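Local coordinates for protein DPSA (Streptomyces coelicolor, PDB 4CY9) that probably oxidises and stores iron as a twelve-subunit ferritin-like cage of the Dps family, and probably also binds DNA, at residues W43-P48 / I106-A111; T37-H42 / Q63-A68. All blocks are in the same frame, centred on the assembly; numbering follows the deposited sequence. Where two conformers were deposited one is given.

Interaction 1. Residues W43-P48 / I106-A111; sequences WNVVGP and IAHLGA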
loop_
_atom_site.group_PDB
_atom_site.type_symbol
_atom_site.label_atom_id
_atom_site.label_comp_id
_atom_site.label_asym_id
_atom_site.label_seq_id
_atom_site.Cartn_x
_atom_site.Cartn_y
_atom_site.Cartn_z
ATOM N N TRP A 43 -1.104 6.154 -29.052
ATOM C CA TRP A 43 -2.503 6.469 -29.448
ATOM C C TRP A 43 -2.842 5.979 -30.813
ATOM O O TRP A 43 -4.018 5.708 -31.080
ATOM C CB TRP A 43 -2.683 8.002 -29.469
ATOM C CG TRP A 43 -2.502 8.645 -28.120
ATOM C CD1 TRP A 43 -2.832 8.137 -26.880
ATOM C CD2 TRP A 43 -1.918 9.951 -27.871
ATOM N NE1 TRP A 43 -2.475 9.001 -25.887
ATOM C CE2 TRP A 43 -1.939 10.143 -26.437
ATOM C CE3 TRP A 43 -1.405 10.970 -28.708
ATOM C CZ2 TRP A 43 -1.449 11.311 -25.800
ATOM C CZ3 TRP A 43 -0.968 12.180 -28.066
ATOM C CH2 TRP A 43 -0.982 12.377 -26.663
ATOM N N ASN A 44 -1.846 5.811 -31.685
ATOM C CA ASN A 44 -2.120 5.624 -33.110
ATOM C C ASN A 44 -1.639 4.280 -33.661
ATOM O O ASN A 44 -1.672 4.070 -34.867
ATOM C CB ASN A 44 -1.426 6.750 -33.909
ATOM C CG ASN A 44 -2.065 8.129 -33.580
ATOM O OD1 ASN A 44 -1.393 9.094 -33.085
ATOM N ND2 ASN A 44 -3.393 8.184 -33.752
ATOM N N VAL A 45 -1.307 3.316 -32.808
ATOM C CA VAL A 45 -1.052 1.957 -33.254
ATOM C C VAL A 45 -2.381 1.207 -33.485
ATOM O O VAL A 45 -3.306 1.404 -32.702
ATOM C CB VAL A 45 -0.255 1.123 -32.157
ATOM C CG1 VAL A 45 1.220 1.440 -32.245
ATOM C CG2 VAL A 45 -0.761 1.331 -30.705
ATOM N N VAL A 46 -2.427 0.356 -34.489
ATOM C CA VAL A 46 -3.620 -0.495 -34.787
ATOM C C VAL A 46 -3.136 -1.899 -35.142
ATOM O O VAL A 46 -1.930 -2.186 -35.295
ATOM C CB VAL A 46 -4.444 0.148 -35.995
ATOM C CG1 VAL A 46 -5.007 1.522 -35.515
ATOM C CG2 VAL A 46 -3.602 0.276 -37.283
ATOM N N GLY A 47 -4.134 -2.740 -35.380
ATOM C CA GLY A 47 -3.884 -4.093 -35.860
ATOM C C GLY A 47 -3.791 -5.023 -34.687
ATOM O O GLY A 47 -3.939 -4.686 -33.552
ATOM N N PRO A 48 -3.548 -6.349 -34.979
ATOM C CA PRO A 48 -3.745 -7.428 -34.041
ATOM C C PRO A 48 -2.777 -7.418 -32.918
ATOM O O PRO A 48 -3.069 -8.041 -31.865
ATOM C CB PRO A 48 -3.512 -8.698 -34.924
ATOM C CG PRO A 48 -3.513 -8.307 -36.275
ATOM C CD PRO A 48 -3.464 -6.794 -36.397
ATOM N N ILE A 106 3.542 -3.110 -35.738
ATOM C CA ILE A 106 4.795 -3.419 -36.246
ATOM C C ILE A 106 5.518 -2.472 -37.193
ATOM O O ILE A 106 6.733 -2.304 -36.999
ATOM C CB ILE A 106 4.987 -4.979 -36.573
ATOM N N ALA A 107 4.824 -1.655 -38.019
ATOM C CA ALA A 107 5.293 -0.599 -38.695
ATOM C C ALA A 107 5.804 0.575 -37.740
ATOM O O ALA A 107 6.831 1.302 -38.002
ATOM C CB ALA A 107 4.264 -0.003 -39.634
ATOM N N HIS A 108 4.998 0.873 -36.735
ATOM C CA HIS A 108 5.457 1.912 -35.767
ATOM C C HIS A 108 6.720 1.432 -35.047
ATOM O O HIS A 108 7.624 2.268 -34.778
ATOM C CB HIS A 108 4.401 2.136 -34.713
ATOM C CG HIS A 108 3.394 3.148 -35.124
ATOM N ND1 HIS A 108 3.742 4.470 -35.261
ATOM C CD2 HIS A 108 1.962 3.071 -35.308
ATOM C CE1 HIS A 108 2.656 5.228 -35.624
ATOM N NE2 HIS A 108 1.552 4.376 -35.655
ATOM N N LEU A 109 6.815 0.159 -34.709
ATOM C CA LEU A 109 8.035 -0.283 -33.970
ATOM C C LEU A 109 9.254 -0.126 -34.910
ATOM O O LEU A 109 10.322 0.249 -34.426
ATOM C CB LEU A 109 7.915 -1.784 -33.550
ATOM C CG LEU A 109 6.878 -1.925 -32.376
ATOM C CD1 LEU A 109 6.868 -3.380 -31.888
ATOM C CD2 LEU A 109 7.190 -0.993 -31.181
ATOM N N GLY A 110 9.153 -0.454 -36.222
ATOM C CA GLY A 110 10.225 -0.163 -37.177
ATOM C C GLY A 110 10.701 1.291 -37.128
ATOM O O GLY A 110 11.918 1.583 -37.139
ATOM N N ALA A 111 9.726 2.255 -37.171
ATOM C CA ALA A 111 10.078 3.682 -37.198
ATOM C C ALA A 111 10.603 4.099 -35.812
ATOM O O ALA A 111 11.535 4.907 -35.741
ATOM C CB ALA A 111 8.838 4.512 -37.519
#
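Where V45 and H108 come nearest, the chain leaving helix 14-44 as the short strand 45-46 passes the first turns of helix 105-133 with the two CA atoms 7.0 Å apart. The imidazole of H108 makes the main approach across it. Its CB points at the other segment, and with CG anti to the carbonyl carbon (chi1 -87°) the ring reaches the backbone carbonyl of N44, just before strand 45-46. There NE2 donates a weak hydrogen bond to N44 O, 3.3 Å away and near the ring plane; the angle at the hydrogen is a bent 133°. NE2 also makes a weak bond to the carbonyl of G101, and the stronger polar partner of the ring is Y98, whose OH meets ND1. With both nitrogens engaged, the buried ring is probably limited in its rotation. In the conformer of V45 described here, an apolar contact is added: V45 CG1 lies obliquely to the ring, 3.5 Å from H108 CD2. The example shows how a histidine on one helix can use a main-chain carbonyl on a neighbouring segment, here only through a weak bond. Strand 45-46 pairs in parallel with strand 103-104, through backbone bonds of N44 and V46 to A103, just ahead of helix 105-133, while F50 and V53 of helix 50-77 pack against V45.

Interaction 2. Residues T37-H42 / Q63-A68; sequences TLKHVH and QVRDMA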
loop_
_atom_site.group_PDB
_atom_site.type_symbol
_atom_site.label_atom_id
_atom_site.label_comp_id
_atom_site.label_asym_id
_atom_site.label_seq_id
_atom_site.Cartn_x
_atom_site.Cartn_y
_atom_site.Cartn_z
ATOM N N THR A 37 6.545 11.691 -28.758
ATOM C CA THR A 37 6.436 10.779 -29.884
ATOM C C THR A 37 6.001 9.388 -29.375
ATOM O O THR A 37 5.201 8.706 -30.059
ATOM C CB THR A 37 7.818 10.642 -30.591
ATOM O OG1 THR A 37 8.101 11.954 -31.167
ATOM C CG2 THR A 37 7.816 9.573 -31.709
ATOM N N LEU A 38 6.467 8.963 -28.197
ATOM C CA LEU A 38 5.977 7.634 -27.687
ATOM C C LEU A 38 4.461 7.722 -27.419
ATOM O O LEU A 38 3.785 6.724 -27.702
ATOM C CB LEU A 38 6.679 7.342 -26.320
ATOM C CG LEU A 38 8.196 6.949 -26.578
ATOM C CD1 LEU A 38 8.864 6.999 -25.163
ATOM C CD2 LEU A 38 8.284 5.500 -27.115
ATOM N N LYS A 39 3.961 8.842 -26.886
ATOM C CA LYS A 39 2.508 8.893 -26.654
ATOM C C LYS A 39 1.815 8.889 -28.003
ATOM O O LYS A 39 0.772 8.244 -28.160
ATOM C CB LYS A 39 2.104 10.156 -25.913
ATOM C CG LYS A 39 2.246 10.061 -24.331
ATOM C CD LYS A 39 1.165 8.961 -23.936
ATOM C CE LYS A 39 0.843 8.987 -22.483
ATOM N NZ LYS A 39 -0.209 7.914 -22.257
ATOM N N HIS A 40 2.343 9.618 -28.969
ATOM C CA HIS A 40 1.737 9.549 -30.337
ATOM C C HIS A 40 1.643 8.138 -30.873
ATOM O O HIS A 40 0.603 7.757 -31.461
ATOM C CB HIS A 40 2.622 10.474 -31.259
ATOM C CG HIS A 40 2.208 10.447 -32.699
ATOM N ND1 HIS A 40 1.279 11.322 -33.223
ATOM C CD2 HIS A 40 2.571 9.571 -33.731
ATOM C CE1 HIS A 40 1.100 11.033 -34.537
ATOM N NE2 HIS A 40 1.873 9.964 -34.854
ATOM N N VAL A 41 2.712 7.360 -30.702
ATOM C CA VAL A 41 2.653 5.970 -31.167
ATOM C C VAL A 41 1.591 5.229 -30.352
ATOM O O VAL A 41 0.800 4.415 -30.877
ATOM C CB VAL A 41 4.056 5.299 -31.045
ATOM C CG1 VAL A 41 3.925 3.831 -31.442
ATOM C CG2 VAL A 41 5.021 6.013 -32.060
ATOM N N HIS A 42 1.606 5.353 -29.029
ATOM C CA HIS A 42 0.629 4.676 -28.164
ATOM C C HIS A 42 -0.803 4.935 -28.664
ATOM O O HIS A 42 -1.639 4.029 -28.655
ATOM C CB HIS A 42 0.873 5.245 -26.775
ATOM C CG HIS A 42 -0.085 4.821 -25.704
ATOM N ND1 HIS A 42 0.084 3.673 -24.988
ATOM C CD2 HIS A 42 -1.058 5.574 -25.031
ATOM C CE1 HIS A 42 -0.838 3.553 -23.997
ATOM N NE2 HIS A 42 -1.570 4.770 -24.026
ATOM N N GLN A 63 9.187 6.653 -17.913
ATOM C CA GLN A 63 10.639 6.638 -17.659
ATOM C C GLN A 63 11.322 7.804 -18.409
ATOM O O GLN A 63 12.260 8.502 -17.860
ATOM C CB GLN A 63 11.274 5.283 -18.113
ATOM C CG GLN A 63 12.748 5.320 -17.727
ATOM C CD GLN A 63 13.498 4.083 -17.064
ATOM O OE1 GLN A 63 13.067 2.910 -16.982
ATOM N NE2 GLN A 63 14.685 4.405 -16.609
ATOM N N VAL A 64 10.906 8.029 -19.656
ATOM C CA VAL A 64 11.519 9.133 -20.440
ATOM C C VAL A 64 11.126 10.511 -19.894
ATOM O O VAL A 64 11.959 11.444 -19.867
ATOM C CB VAL A 64 11.123 8.988 -21.963
ATOM C CG1 VAL A 64 11.616 10.209 -22.811
ATOM C CG2 VAL A 64 11.787 7.672 -22.536
ATOM N N ARG A 65 9.882 10.644 -19.439
ATOM C CA ARG A 65 9.540 11.943 -18.785
ATOM C C ARG A 65 10.418 12.147 -17.517
ATOM O O ARG A 65 10.828 13.316 -17.260
ATOM C CB ARG A 65 8.016 11.960 -18.340
ATOM C CG ARG A 65 7.145 12.115 -19.627
ATOM C CD ARG A 65 5.661 11.718 -19.223
ATOM N NE ARG A 65 4.772 12.065 -20.376
ATOM C CZ ARG A 65 3.431 11.797 -20.349
ATOM N NH1 ARG A 65 2.917 11.078 -19.297
ATOM N NH2 ARG A 65 2.724 12.232 -21.351
ATOM N N ASP A 66 10.694 11.095 -16.759
ATOM C CA ASP A 66 11.551 11.203 -15.586
ATOM C C ASP A 66 12.992 11.621 -16.030
ATOM O O ASP A 66 13.653 12.449 -15.372
ATOM C CB ASP A 66 11.646 9.873 -14.802
ATOM C CG ASP A 66 10.381 9.555 -13.945
ATOM O OD1 ASP A 66 9.598 10.446 -13.744
ATOM O OD2 ASP A 66 10.294 8.370 -13.485
ATOM N N MET A 67 13.499 10.979 -17.094
ATOM C CA MET A 67 14.857 11.347 -17.637
ATOM C C MET A 67 14.865 12.852 -18.013
ATOM O O MET A 67 15.839 13.538 -17.628
ATOM C CB MET A 67 15.147 10.543 -18.964
ATOM C CG MET A 67 15.365 9.030 -18.579
ATOM S SD MET A 67 15.724 8.322 -20.245
ATOM C CE MET A 67 15.436 6.613 -19.762
ATOM N N ALA A 68 13.818 13.343 -18.655
ATOM C CA ALA A 68 13.810 14.765 -19.093
ATOM C C ALA A 68 13.854 15.654 -17.840
ATOM O O ALA A 68 14.567 16.664 -17.803
ATOM C CB ALA A 68 12.499 15.052 -19.916
#
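K39 meets R65 between two long helices of the ferritin-like bundle, and its side chain shows how an aliphatic stem can carry a charge past another charge. From CB, which points toward helix 50-77, the chain runs to CG, 3.7 Å from R65 NH2 and oblique to the guanidinium. A bend at chi2 (-66°) turns CD aside, and beyond it the chain extends; CE comes back within 3.9 Å of the same R65 NH2. At the tip, NZ stands 5.3 Å from R65 NH2 and instead forms salt bridges with D58 of its own chain and D69 of a second subunit. R65 approaches from the other helix with its chain extended from CG to NE, which brings NH2 up beside the lysine stem; the two side chains cross at about a right angle. Beside this pair, one residue earlier on each helix, L38 CD1 touches V64 CG2 at 4.0 Å, two methyls meeting between helices whose CA atoms are 9.2 Å apart at this pair. F151 of helix 135-158 and L112 of helix 105-133 also pack against L38, placing the methyl contact in the bundle interior. Chemically, the contact is divided between hydrocarbon and charge: the two carboxylates probably offset the lysine's charge, easing its closeness to R65, which itself packs on R65 of the second subunit.

From the N terminus, helix 14-44 first supplies 37-42 and then, at its end, 43-48. Interaction 2 closes the shorter loop, where helix 50-77 runs back alongside helix 14-44, with 20 residues between its segments; interaction 1 closes a longer one, with 57 residues between, on helix 105-133. Because 43-48 falls inside the first loop while 106-111 lies beyond it, the two loops cross. Together they join helix 14-44 and the strand after it to helices 50-77 and 105-133, interaction 2 nearer the chain's centre and interaction 1 towards one end. Their centres are 16 Å apart, yet they touch where V41 packs on H108, and both also reach the second subunit.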